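Local coordinates for protein endosialidase (Enterobacteria phage phi92, PDB 4HIZ) that cleaves polysialic acid internally, acting on alpha-2,8 and alpha-2,9 linkages, as a bacteriophage endosialidase, at residues A[286-291]-A[312-317]; A[319-324]-A[335-340]; A[346-351]-A[364-369]; A[304-309]-A[350-355]; A[85-90]-A[147-152]. All blocks are in the same frame, centred on the assembly; numbering follows the deposited sequence.

All five contacts lie in the catalytic beta-propeller. Interactions 2 and 4 share the sheet of strands 291-297, 304-311, 318-324 and 335-338, and their centres are 9 Å apart; interaction 3 holds together the first hairpin of the next sheet, and interaction 4 packs that sheet on the preceding one through I352 and P350, the latter shared with interaction 3. Interaction 1 joins loops beside these strands and touches interaction 2, L287 O lying 2.9 Å from R336 NH2. Interaction 5, nearest the chain centre, reaches interaction 3 through Q87 NE2 and E349 OE1, 3.0 Å apart, and interaction 4 through a 3.0 Å salt bridge from K353 NZ to D88 OD2. Sodium ions sit at interactions 3 and 5.

Interaction 1: residues A[286-291]-A[312-317]; sequences DLCVTE and GDISPR
T290 and D313 meet with their side chains crossing at a slant, and the hydroxyl of T290 is the point where they touch. It donates to D313 OD2 over 2.6 Å, reaching that oxygen on its anti side and 35° out of the carboxylate plane. The same OG1 accepts the backbone N-H of G312, at 2.7 Å and nearly straight (166°), so one hydroxyl links two successive residues of the 312-317 loop. The first torsion of T290 (chi1 -64°) sets OG1 beside its own backbone N and anti to the carbonyl carbon, while CG2 lies 3.4 Å from the same D313 OD2. Next to this pair the contact is apolar between C288 and I314: C288 SG, anti to its backbone N, lies 4.0 Å from CG1 of I314 and equally far from CB of D313. N311, at the end of strand 304-311, bonds to D313 N through OD1 and to I314 O through ND2. Both segments are loops near the surface of the propeller. The first leads into strand 291-297, where T290 and E291 both face H310 in a classic beta bulge; the second connects neighbouring strands 304-311 and 318-324.

Interaction 2: residues A[319-324]-A[335-340]; sequences LGILYF and TRRTIS
R337 lays its guanidinium flat on one face of the Y323 ring, the two planes only 10° apart and their centres 4.0 Å from each other. NH1 rides over the middle of the ring, and CZ stands 26° off the ring normal, good cation-pi geometry; T335 OG1 sits at the ring's edge, 3.8 Å from CD2. The R337 chain runs extended from CG to NE, and its NH1 also bonds to L381 O, a second hold on the group, while Y323 OH goes to N325. I321 shares this side of the sheet, its CG1 3.8 Å from CB of R337. On the other side L322 and R336 point the same way, CD2 against CG at 3.7 Å, and R336 reaches on to L287 O. Further along, L319 CD2 packs on I339 CD1 at 3.6 Å. Backbone bonds pair I321 with R337 and Y323 with T335 in both directions, and I339 N gives one more to L319 O. This is an antiparallel beta hairpin, closing one four-stranded sheet of the propeller on strand 335-338.

Interaction 3: residues A[346-351]-A[364-369]; sequences NAAEPC and RGTSTS. With NA (sodium ion), chain B.
E349 and R364 form the salt bridge of this contact, their side chains lying side by side and pointing the same way. NH1 donates a hydrogen bond to OE1 over 2.9 Å; the oxygen lies near the guanidinium plane, but the carboxylate is turned 73° against it and is met from above its own plane. OE1 also accepts from Q87, and OE2 lies close to E291 OE1. Among backbone bonds, A348 and R364 exchange two, and T366 N donates to N346 O at 2.9 Å. They make the antiparallel hairpin of strands 347-355 and 358-365, the first two of a four-stranded sheet in the propeller. Apolar contact is slight: T366 CG2 meets A348 CB at 3.8 Å. Water carries the outer end, one molecule bridging N346 ND2 and T366 OG1 and another running from ND2 to a sodium ion. S367 OG coordinates that sodium at 2.7 Å. In an ST turn, S369 N donates to S367 OG at 3.0 Å.

Interaction 4: residues A[304-309]-A[350-355]; sequences TFAVGY and PCIKYY
I352 pushes its CD1 against the backbone of the 304-309 strand, 3.6 Å from both A306 O and G308 N, and the same CD1 meets A306 CB at 3.8 Å. The isoleucine's first torsion puts CG1 in the crowded position between backbone N and carbonyl carbon (chi1 53°), and chi2 of 173° then extends CD1 away from its own chain and across to the other strand. P350 makes the second contact. Its ring carries CG to within 3.6 Å of Y309 N and 3.9 Å of G308 CA, so the proline lies against bare main chain. The strands run nearly antiparallel, at 164°, yet share no hydrogen bond and keep their axes 6.7 Å apart: two successive sheets of the beta-propeller are packing face against face. L319 and I321 of strand 318-324 extend the same apolar layer, touching P350 and I352 respectively. Y309 turns its CB away from P350 and contributes only backbone to the contact. Beyond the layer K353 curls back and its NZ bonds to I352 O at 2.8 Å, the donor standing above the plane of that carbonyl.

Interaction 5: residues A[85-90]-A[147-152]; sequences WTQDKT and HCMSMG. With NA (sodium ion), chain C; EDO (1,2-ethanediol), chain P.
K89 folds back on its own loop through two bends, chi3 -74° and chi4 -75°, which bring NZ into a nest of three carbonyls: C148 O across the contact at 2.8 Å, and W85 O and Q87 O of its own segment at 2.7 Å each. Three bonds thus grip a buried ammonium, from carbonyl oxygens that would be expected to stabilise its charge. M149 does the reverse, extended beyond CG, and lies side by side with Q87, pointing the same way, its CE 3.3 Å from Q87 OE1 and 4.0 Å from W85 CD1. D88 N donates to M149 O at 2.9 Å. Here a loop between strands 82-84 and 91-93 meets the edge strand of the next propeller sheet just where that strand turns a corner at M149. Q87 NE2 continues to H293 as well as E349, and D88 to S294 and S476. C1 of an ethanediol, probably from the crystallisation liquor, lies over the W85 ring, and its O1 hydrogen-bonds H147 NE2. T90 O binds a sodium ion at 2.7 Å together with V477.

Interaction 1: residues A[286-291]-A[312-317]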
# COMPACT_ATOMS: atom_id res chain seq x y z
N ASP A 286 -48.75 -7.58 -7.01
CA ASP A 286 -48.67 -8.65 -6.05
C ASP A 286 -47.51 -9.61 -6.29
O ASP A 286 -47.23 -10.48 -5.44
CB ASP A 286 -49.99 -9.45 -6.04
CG ASP A 286 -51.14 -8.69 -5.40
OD1 ASP A 286 -50.93 -7.96 -4.43
OD2 ASP A 286 -52.29 -8.88 -5.85
N LEU A 287 -46.85 -9.49 -7.44
CA LEU A 287 -45.67 -10.30 -7.69
C LEU A 287 -44.41 -9.46 -7.68
O LEU A 287 -43.33 -9.97 -7.34
CB LEU A 287 -45.76 -10.97 -9.06
CG LEU A 287 -46.89 -11.98 -9.16
CD1 LEU A 287 -46.93 -12.56 -10.58
CD2 LEU A 287 -46.66 -13.05 -8.12
N CYS A 288 -44.52 -8.20 -8.10
CA CYS A 288 -43.33 -7.34 -8.30
C CYS A 288 -42.41 -7.32 -7.06
O CYS A 288 -42.87 -7.12 -5.93
CB CYS A 288 -43.73 -5.89 -8.68
SG CYS A 288 -42.33 -4.85 -9.18
N VAL A 289 -41.12 -7.53 -7.28
CA VAL A 289 -40.13 -7.25 -6.22
C VAL A 289 -39.15 -6.22 -6.73
O VAL A 289 -38.55 -6.37 -7.80
CB VAL A 289 -39.38 -8.54 -5.79
CG1 VAL A 289 -38.25 -8.23 -4.72
CG2 VAL A 289 -40.37 -9.55 -5.20
N THR A 290 -39.02 -5.14 -5.98
CA THR A 290 -38.08 -4.09 -6.34
C THR A 290 -36.71 -4.47 -5.80
O THR A 290 -35.71 -4.44 -6.53
CB THR A 290 -38.52 -2.75 -5.76
OG1 THR A 290 -39.78 -2.40 -6.34
CG2 THR A 290 -37.54 -1.63 -6.11
N GLU A 291 -36.67 -4.83 -4.53
CA GLU A 291 -35.42 -5.24 -3.87
C GLU A 291 -35.70 -6.26 -2.81
O GLU A 291 -36.71 -6.16 -2.11
CB GLU A 291 -34.70 -4.05 -3.15
CG GLU A 291 -34.08 -3.03 -4.10
CD GLU A 291 -33.59 -1.78 -3.39
OE1 GLU A 291 -34.06 -1.49 -2.28
OE2 GLU A 291 -32.70 -1.07 -3.91
N GLY A 312 -41.69 -1.21 -4.79
CA GLY A 312 -41.86 0.24 -4.84
C GLY A 312 -42.06 0.76 -6.25
O GLY A 312 -41.96 1.97 -6.49
N ASP A 313 -42.36 -0.15 -7.18
CA ASP A 313 -42.44 0.16 -8.61
C ASP A 313 -43.89 0.29 -9.09
O ASP A 313 -44.20 1.13 -9.95
CB ASP A 313 -41.75 -0.92 -9.46
CG ASP A 313 -40.23 -0.78 -9.48
OD1 ASP A 313 -39.73 0.15 -10.16
OD2 ASP A 313 -39.51 -1.59 -8.83
N ILE A 314 -44.76 -0.55 -8.53
CA ILE A 314 -46.16 -0.59 -8.98
C ILE A 314 -47.08 -0.27 -7.80
O ILE A 314 -46.99 -0.90 -6.76
CB ILE A 314 -46.54 -2.02 -9.45
CG1 ILE A 314 -45.47 -2.61 -10.39
CG2 ILE A 314 -47.94 -2.02 -10.10
CD1 ILE A 314 -45.23 -1.84 -11.69
N SER A 315 -47.96 0.72 -7.93
CA SER A 315 -48.96 0.92 -6.88
C SER A 315 -50.02 -0.16 -7.06
O SER A 315 -50.40 -0.45 -8.18
CB SER A 315 -49.64 2.28 -6.99
OG SER A 315 -48.74 3.30 -6.61
N PRO A 316 -50.51 -0.74 -5.97
CA PRO A 316 -50.19 -0.47 -4.56
C PRO A 316 -48.87 -1.12 -4.15
O PRO A 316 -48.58 -2.24 -4.57
CB PRO A 316 -51.37 -1.10 -3.81
CG PRO A 316 -51.78 -2.25 -4.71
CD PRO A 316 -51.58 -1.74 -6.12
N ARG A 317 -48.07 -0.41 -3.35
CA ARG A 317 -46.82 -1.00 -2.85
C ARG A 317 -47.10 -2.20 -1.96
O ARG A 317 -48.17 -2.30 -1.34
CB ARG A 317 -46.04 0.03 -2.03
CG ARG A 317 -45.48 1.17 -2.86
CD ARG A 317 -44.35 1.87 -2.15
NE ARG A 317 -43.93 2.97 -2.99
CZ ARG A 317 -42.77 3.56 -2.91
NH1 ARG A 317 -41.90 3.15 -2.00
NH2 ARG A 317 -42.50 4.56 -3.74

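Interaction 2: residues A[319-324]-A[335-340]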
# COMPACT_ATOMS: atom_id res chain seq x y z
N LEU A 319 -44.78 -4.44 1.13
CA LEU A 319 -43.49 -4.51 1.84
C LEU A 319 -43.65 -5.60 2.88
O LEU A 319 -44.70 -5.70 3.53
CB LEU A 319 -43.25 -3.16 2.51
CG LEU A 319 -41.91 -3.05 3.25
CD1 LEU A 319 -41.33 -1.60 3.16
CD2 LEU A 319 -42.00 -3.50 4.71
N GLY A 320 -42.61 -6.41 3.06
CA GLY A 320 -42.71 -7.40 4.12
C GLY A 320 -41.53 -8.33 4.08
O GLY A 320 -40.39 -7.89 3.85
N ILE A 321 -41.81 -9.62 4.29
CA ILE A 321 -40.73 -10.60 4.33
C ILE A 321 -41.01 -11.77 3.39
O ILE A 321 -42.17 -12.08 3.10
CB ILE A 321 -40.51 -11.13 5.76
CG1 ILE A 321 -41.70 -11.99 6.25
CG2 ILE A 321 -40.22 -9.93 6.72
CD1 ILE A 321 -41.46 -12.58 7.65
N LEU A 322 -39.95 -12.40 2.93
CA LEU A 322 -40.05 -13.73 2.34
C LEU A 322 -39.65 -14.69 3.45
O LEU A 322 -38.49 -14.67 3.92
CB LEU A 322 -39.10 -13.87 1.15
CG LEU A 322 -39.24 -12.75 0.09
CD1 LEU A 322 -38.27 -13.02 -1.05
CD2 LEU A 322 -40.69 -12.64 -0.46
N TYR A 323 -40.58 -15.55 3.85
CA TYR A 323 -40.36 -16.45 4.96
C TYR A 323 -40.05 -17.87 4.45
O TYR A 323 -40.85 -18.47 3.75
CB TYR A 323 -41.59 -16.44 5.89
CG TYR A 323 -41.56 -17.52 6.95
CD1 TYR A 323 -40.90 -17.33 8.14
CD2 TYR A 323 -42.18 -18.74 6.72
CE1 TYR A 323 -40.87 -18.35 9.09
CE2 TYR A 323 -42.15 -19.74 7.64
CZ TYR A 323 -41.51 -19.56 8.82
OH TYR A 323 -41.52 -20.62 9.73
N PHE A 324 -38.86 -18.37 4.78
CA PHE A 324 -38.39 -19.68 4.30
C PHE A 324 -38.48 -20.65 5.47
O PHE A 324 -37.78 -20.51 6.47
CB PHE A 324 -36.92 -19.59 3.89
CG PHE A 324 -36.67 -18.81 2.64
CD1 PHE A 324 -36.71 -17.40 2.64
CD2 PHE A 324 -36.37 -19.49 1.46
CE1 PHE A 324 -36.46 -16.70 1.47
CE2 PHE A 324 -36.11 -18.78 0.28
CZ PHE A 324 -36.14 -17.37 0.30
N THR A 335 -42.82 -18.00 1.66
CA THR A 335 -44.11 -17.32 1.55
C THR A 335 -43.92 -15.84 1.82
O THR A 335 -43.07 -15.44 2.61
CB THR A 335 -45.17 -17.82 2.55
OG1 THR A 335 -44.59 -17.84 3.87
CG2 THR A 335 -45.68 -19.21 2.17
N ARG A 336 -44.72 -15.03 1.14
CA ARG A 336 -44.68 -13.58 1.33
C ARG A 336 -45.60 -13.21 2.47
O ARG A 336 -46.81 -13.59 2.48
CB ARG A 336 -45.13 -12.87 0.06
CG ARG A 336 -44.30 -13.20 -1.18
CD ARG A 336 -44.70 -12.27 -2.33
NE ARG A 336 -44.03 -12.67 -3.56
CZ ARG A 336 -43.68 -11.83 -4.52
NH1 ARG A 336 -43.95 -10.54 -4.39
NH2 ARG A 336 -43.09 -12.29 -5.62
N ARG A 337 -45.08 -12.48 3.44
CA ARG A 337 -45.87 -11.98 4.57
C ARG A 337 -45.72 -10.48 4.65
O ARG A 337 -44.60 -9.99 4.88
CB ARG A 337 -45.42 -12.67 5.86
CG ARG A 337 -45.72 -14.20 5.82
CD ARG A 337 -45.13 -14.95 6.98
NE ARG A 337 -45.48 -16.38 6.84
CZ ARG A 337 -45.27 -17.29 7.77
NH1 ARG A 337 -44.73 -16.96 8.92
NH2 ARG A 337 -45.65 -18.55 7.54
N THR A 338 -46.80 -9.75 4.44
CA THR A 338 -46.68 -8.28 4.28
C THR A 338 -47.18 -7.50 5.49
O THR A 338 -48.01 -8.00 6.27
CB THR A 338 -47.45 -7.78 3.03
OG1 THR A 338 -48.82 -8.16 3.13
CG2 THR A 338 -46.85 -8.39 1.76
N ILE A 339 -46.68 -6.28 5.63
CA ILE A 339 -47.24 -5.36 6.60
C ILE A 339 -48.44 -4.66 5.96
O ILE A 339 -48.67 -4.77 4.75
CB ILE A 339 -46.17 -4.33 7.08
CG1 ILE A 339 -45.77 -3.36 5.95
CG2 ILE A 339 -44.96 -5.07 7.64
CD1 ILE A 339 -44.87 -2.19 6.47
N SER A 340 -49.22 -3.96 6.77
CA SER A 340 -50.44 -3.30 6.32
C SER A 340 -50.17 -2.23 5.27
O SER A 340 -49.11 -1.58 5.31
CB SER A 340 -51.14 -2.65 7.52
OG SER A 340 -51.45 -3.62 8.52
O HOH W 1 -47.56 -4.53 2.19
O HOH W 2 -42.72 -20.73 4.10

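Interaction 3: residues A[346-351]-A[364-369]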
# COMPACT_ATOMS: atom_id res chain seq x y z
N ASN A 346 -45.38 4.58 0.45
CA ASN A 346 -44.18 5.42 0.63
C ASN A 346 -43.08 4.78 1.49
O ASN A 346 -42.44 5.46 2.28
CB ASN A 346 -44.58 6.75 1.27
CG ASN A 346 -45.69 7.46 0.51
OD1 ASN A 346 -46.79 7.74 1.04
ND2 ASN A 346 -45.43 7.71 -0.75
N ALA A 347 -42.87 3.48 1.31
CA ALA A 347 -41.91 2.75 2.14
C ALA A 347 -41.09 1.78 1.30
O ALA A 347 -41.50 1.39 0.20
CB ALA A 347 -42.65 2.03 3.29
N ALA A 348 -39.93 1.37 1.84
CA ALA A 348 -39.00 0.51 1.13
C ALA A 348 -38.07 -0.14 2.15
O ALA A 348 -38.04 0.26 3.32
CB ALA A 348 -38.13 1.37 0.18
N GLU A 349 -37.32 -1.15 1.67
CA GLU A 349 -36.10 -1.60 2.35
C GLU A 349 -36.24 -1.87 3.83
O GLU A 349 -35.58 -1.22 4.65
CB GLU A 349 -34.99 -0.58 2.09
CG GLU A 349 -34.56 -0.62 0.63
CD GLU A 349 -33.55 0.46 0.25
OE1 GLU A 349 -33.16 1.27 1.12
OE2 GLU A 349 -33.16 0.51 -0.95
N PRO A 350 -37.08 -2.84 4.18
CA PRO A 350 -37.21 -3.21 5.59
C PRO A 350 -35.92 -3.82 6.16
O PRO A 350 -35.30 -4.66 5.50
CB PRO A 350 -38.31 -4.28 5.59
CG PRO A 350 -38.23 -4.87 4.17
CD PRO A 350 -37.93 -3.67 3.30
N CYS A 351 -35.54 -3.40 7.37
CA CYS A 351 -34.49 -4.12 8.10
C CYS A 351 -35.26 -5.01 9.05
O CYS A 351 -36.19 -4.55 9.74
CB CYS A 351 -33.62 -3.15 8.90
SG CYS A 351 -32.52 -2.16 7.83
N ARG A 364 -37.79 2.11 5.53
CA ARG A 364 -37.32 3.37 4.97
C ARG A 364 -38.53 4.16 4.42
O ARG A 364 -39.33 3.60 3.66
CB ARG A 364 -36.43 3.07 3.77
CG ARG A 364 -36.05 4.33 2.95
CD ARG A 364 -35.01 3.92 1.92
NE ARG A 364 -34.84 4.94 0.90
CZ ARG A 364 -33.92 4.91 -0.05
NH1 ARG A 364 -33.05 3.91 -0.11
NH2 ARG A 364 -33.85 5.90 -0.93
N GLY A 365 -38.63 5.43 4.77
CA GLY A 365 -39.65 6.32 4.19
C GLY A 365 -39.14 6.83 2.84
O GLY A 365 -37.93 7.12 2.70
N THR A 366 -40.03 6.98 1.85
CA THR A 366 -39.54 7.37 0.54
C THR A 366 -39.95 8.78 0.14
O THR A 366 -39.61 9.24 -0.96
CB THR A 366 -39.93 6.36 -0.56
OG1 THR A 366 -41.36 6.26 -0.61
CG2 THR A 366 -39.31 4.94 -0.26
N SER A 367 -40.63 9.48 1.04
CA SER A 367 -41.02 10.87 0.76
C SER A 367 -40.83 11.80 1.94
O SER A 367 -41.20 11.48 3.07
CB SER A 367 -42.49 10.92 0.29
OG SER A 367 -42.97 12.26 0.17
N THR A 368 -40.28 12.97 1.69
CA THR A 368 -40.17 13.93 2.76
C THR A 368 -41.55 14.50 3.17
O THR A 368 -41.71 15.05 4.26
CB THR A 368 -39.24 15.09 2.35
OG1 THR A 368 -38.93 15.87 3.50
CG2 THR A 368 -39.99 16.00 1.30
N SER A 369 -42.56 14.33 2.31
CA SER A 369 -43.85 14.96 2.56
C SER A 369 -44.98 13.96 2.82
O SER A 369 -46.18 14.27 2.64
CB SER A 369 -44.20 15.87 1.39
OG SER A 369 -44.27 15.12 0.18
NA NA B . -45.21 12.17 -1.33
O HOH W 3 -42.97 7.94 -1.88
O HOH W 4 -46.41 9.99 -1.96
O HOH W 5 -30.62 2.28 -1.28
O HOH W 6 -47.00 14.16 -0.57

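Interaction 4: residues A[304-309]-A[350-355]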
# COMPACT_ATOMS: atom_id res chain seq x y z
N THR A 304 -34.74 -22.05 9.25
CA THR A 304 -35.88 -21.13 9.08
C THR A 304 -35.36 -19.70 9.14
O THR A 304 -34.75 -19.30 10.12
CB THR A 304 -36.94 -21.35 10.21
OG1 THR A 304 -37.33 -22.74 10.27
CG2 THR A 304 -38.17 -20.52 9.94
N PHE A 305 -35.59 -18.93 8.08
CA PHE A 305 -35.13 -17.54 8.06
C PHE A 305 -36.04 -16.67 7.23
O PHE A 305 -36.93 -17.16 6.53
CB PHE A 305 -33.64 -17.44 7.65
CG PHE A 305 -33.30 -17.92 6.24
CD1 PHE A 305 -33.79 -17.29 5.09
CD2 PHE A 305 -32.34 -18.93 6.08
CE1 PHE A 305 -33.40 -17.72 3.81
CE2 PHE A 305 -31.92 -19.34 4.80
CZ PHE A 305 -32.44 -18.77 3.66
N ALA A 306 -35.84 -15.36 7.32
CA ALA A 306 -36.68 -14.43 6.59
C ALA A 306 -35.77 -13.45 5.84
O ALA A 306 -34.68 -13.09 6.33
CB ALA A 306 -37.61 -13.68 7.52
N VAL A 307 -36.22 -13.00 4.67
CA VAL A 307 -35.51 -12.00 3.86
C VAL A 307 -36.48 -10.84 3.67
O VAL A 307 -37.66 -11.08 3.41
CB VAL A 307 -35.17 -12.61 2.49
CG1 VAL A 307 -34.83 -11.55 1.43
CG2 VAL A 307 -34.07 -13.69 2.64
N GLY A 308 -36.03 -9.59 3.83
CA GLY A 308 -36.96 -8.49 3.62
C GLY A 308 -37.17 -8.22 2.14
O GLY A 308 -36.32 -8.54 1.29
N TYR A 309 -38.30 -7.62 1.80
CA TYR A 309 -38.48 -7.20 0.40
C TYR A 309 -39.52 -6.10 0.30
O TYR A 309 -40.31 -5.87 1.24
CB TYR A 309 -38.94 -8.38 -0.50
CG TYR A 309 -40.46 -8.63 -0.45
CD1 TYR A 309 -41.03 -9.35 0.61
CD2 TYR A 309 -41.29 -8.14 -1.45
CE1 TYR A 309 -42.39 -9.60 0.66
CE2 TYR A 309 -42.67 -8.36 -1.39
CZ TYR A 309 -43.20 -9.09 -0.33
OH TYR A 309 -44.58 -9.31 -0.26
N PRO A 350 -37.08 -2.84 4.18
CA PRO A 350 -37.21 -3.21 5.59
C PRO A 350 -35.92 -3.82 6.16
O PRO A 350 -35.30 -4.66 5.50
CB PRO A 350 -38.31 -4.28 5.59
CG PRO A 350 -38.23 -4.87 4.17
CD PRO A 350 -37.93 -3.67 3.30
N CYS A 351 -35.54 -3.40 7.37
CA CYS A 351 -34.49 -4.12 8.10
C CYS A 351 -35.26 -5.01 9.05
O CYS A 351 -36.19 -4.55 9.74
CB CYS A 351 -33.62 -3.15 8.90
SG CYS A 351 -32.52 -2.16 7.83
N ILE A 352 -34.88 -6.28 9.10
CA ILE A 352 -35.61 -7.21 9.96
C ILE A 352 -34.66 -8.00 10.85
O ILE A 352 -33.59 -8.43 10.39
CB ILE A 352 -36.47 -8.21 9.15
CG1 ILE A 352 -35.64 -8.94 8.07
CG2 ILE A 352 -37.63 -7.48 8.49
CD1 ILE A 352 -36.43 -10.07 7.35
N LYS A 353 -35.03 -8.18 12.11
CA LYS A 353 -34.22 -8.98 13.04
C LYS A 353 -35.14 -9.73 14.00
O LYS A 353 -36.07 -9.16 14.56
CB LYS A 353 -33.25 -8.10 13.83
CG LYS A 353 -32.13 -7.46 12.96
CD LYS A 353 -31.18 -8.54 12.40
CE LYS A 353 -30.20 -7.98 11.33
NZ LYS A 353 -30.99 -7.40 10.13
N TYR A 354 -34.84 -11.00 14.20
CA TYR A 354 -35.60 -11.84 15.13
C TYR A 354 -34.83 -12.02 16.42
O TYR A 354 -33.64 -12.40 16.39
CB TYR A 354 -35.83 -13.19 14.44
CG TYR A 354 -36.64 -14.20 15.20
CD1 TYR A 354 -38.04 -14.17 15.17
CD2 TYR A 354 -36.02 -15.22 15.90
CE1 TYR A 354 -38.79 -15.15 15.84
CE2 TYR A 354 -36.77 -16.19 16.56
CZ TYR A 354 -38.13 -16.13 16.53
OH TYR A 354 -38.87 -17.12 17.19
N TYR A 355 -35.50 -11.76 17.55
CA TYR A 355 -34.90 -12.01 18.86
C TYR A 355 -35.93 -12.62 19.78
O TYR A 355 -37.00 -12.03 19.99
CB TYR A 355 -34.48 -10.70 19.51
CG TYR A 355 -33.38 -9.97 18.82
CD1 TYR A 355 -32.05 -10.28 19.08
CD2 TYR A 355 -33.66 -8.94 17.93
CE1 TYR A 355 -31.02 -9.59 18.48
CE2 TYR A 355 -32.64 -8.24 17.31
CZ TYR A 355 -31.32 -8.58 17.59
OH TYR A 355 -30.29 -7.89 17.01

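Interaction 5: residues A[85-90]-A[147-152]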
# COMPACT_ATOMS: atom_id res chain seq x y z
N TRP A 85 -23.34 0.52 -0.01
CA TRP A 85 -24.46 -0.42 0.28
C TRP A 85 -24.04 -1.67 1.07
O TRP A 85 -24.16 -2.80 0.55
CB TRP A 85 -25.19 -0.85 -1.04
CG TRP A 85 -25.55 0.34 -1.91
CD1 TRP A 85 -26.58 1.25 -1.71
CD2 TRP A 85 -24.88 0.74 -3.10
NE1 TRP A 85 -26.55 2.20 -2.72
CE2 TRP A 85 -25.52 1.91 -3.59
CE3 TRP A 85 -23.81 0.20 -3.83
CZ2 TRP A 85 -25.09 2.59 -4.74
CZ3 TRP A 85 -23.37 0.88 -4.99
CH2 TRP A 85 -24.05 2.04 -5.46
N THR A 86 -23.61 -1.49 2.32
CA THR A 86 -23.62 -2.67 3.20
C THR A 86 -25.07 -3.11 3.48
O THR A 86 -25.27 -4.27 3.84
CB THR A 86 -22.97 -2.40 4.56
OG1 THR A 86 -23.72 -1.37 5.21
CG2 THR A 86 -21.47 -1.93 4.37
N GLN A 87 -26.06 -2.23 3.27
CA GLN A 87 -27.48 -2.59 3.59
C GLN A 87 -27.86 -3.91 2.91
O GLN A 87 -27.53 -4.12 1.74
CB GLN A 87 -28.46 -1.48 3.15
CG GLN A 87 -28.43 -1.22 1.68
CD GLN A 87 -29.44 -0.15 1.21
OE1 GLN A 87 -29.20 0.54 0.22
NE2 GLN A 87 -30.58 -0.03 1.91
N ASP A 88 -28.50 -4.83 3.65
CA ASP A 88 -28.38 -4.98 5.10
C ASP A 88 -27.81 -6.39 5.27
O ASP A 88 -28.57 -7.36 5.41
CB ASP A 88 -29.75 -4.85 5.80
CG ASP A 88 -29.64 -5.02 7.31
OD1 ASP A 88 -28.50 -4.91 7.86
OD2 ASP A 88 -30.69 -5.27 7.97
N LYS A 89 -26.48 -6.50 5.23
CA LYS A 89 -25.78 -7.76 5.01
C LYS A 89 -24.74 -8.10 6.05
O LYS A 89 -24.14 -9.18 5.98
CB LYS A 89 -25.03 -7.72 3.65
CG LYS A 89 -25.98 -7.58 2.44
CD LYS A 89 -25.21 -7.63 1.12
CE LYS A 89 -24.42 -6.28 0.88
NZ LYS A 89 -25.39 -5.15 0.43
N THR A 90 -24.46 -7.18 6.98
CA THR A 90 -23.36 -7.49 7.92
C THR A 90 -23.65 -8.66 8.86
O THR A 90 -24.81 -8.95 9.17
CB THR A 90 -22.94 -6.26 8.77
OG1 THR A 90 -24.00 -5.87 9.64
CG2 THR A 90 -22.50 -5.09 7.87
N HIS A 147 -26.26 -8.29 -7.91
CA HIS A 147 -26.58 -7.25 -6.93
C HIS A 147 -27.05 -8.00 -5.67
O HIS A 147 -27.60 -9.09 -5.75
CB HIS A 147 -27.74 -6.42 -7.52
CG HIS A 147 -28.21 -5.28 -6.67
ND1 HIS A 147 -29.24 -5.40 -5.75
CD2 HIS A 147 -27.86 -3.97 -6.67
CE1 HIS A 147 -29.46 -4.22 -5.19
NE2 HIS A 147 -28.64 -3.34 -5.74
N CYS A 148 -26.81 -7.43 -4.49
CA CYS A 148 -27.25 -8.10 -3.28
C CYS A 148 -27.43 -7.12 -2.15
O CYS A 148 -26.52 -6.30 -1.89
CB CYS A 148 -26.20 -9.16 -2.87
SG CYS A 148 -26.61 -10.09 -1.34
N MET A 149 -28.57 -7.21 -1.47
CA MET A 149 -28.79 -6.50 -0.21
C MET A 149 -29.28 -7.43 0.92
O MET A 149 -29.66 -6.95 1.99
CB MET A 149 -29.76 -5.32 -0.40
CG MET A 149 -29.14 -4.19 -1.25
SD MET A 149 -30.35 -2.88 -1.44
CE MET A 149 -29.30 -1.66 -2.26
N SER A 150 -29.26 -8.75 0.69
CA SER A 150 -29.69 -9.68 1.74
C SER A 150 -28.65 -10.78 1.82
O SER A 150 -28.46 -11.51 0.83
CB SER A 150 -31.06 -10.29 1.37
OG SER A 150 -31.45 -11.19 2.40
N MET A 151 -28.00 -10.91 2.98
CA MET A 151 -27.00 -11.95 3.20
C MET A 151 -26.85 -12.19 4.69
O MET A 151 -27.02 -11.27 5.51
CB MET A 151 -25.63 -11.44 2.68
CG MET A 151 -24.48 -12.48 2.77
SD MET A 151 -22.91 -11.81 2.11
CE MET A 151 -23.25 -11.78 0.34
N GLY A 152 -26.52 -13.43 5.06
CA GLY A 152 -26.24 -13.74 6.46
C GLY A 152 -25.91 -15.21 6.62
O GLY A 152 -25.66 -15.93 5.64
NA NA C . -26.50 -7.94 11.01
C1 EDO P . -27.56 -0.25 -5.45
O1 EDO P . -28.93 -0.59 -5.68
C2 EDO P . -27.01 0.30 -6.75
O2 EDO P . -27.96 1.26 -7.20
O HOH W 7 -26.94 -10.28 8.03
O HOH W 8 -27.53 -10.28 12.27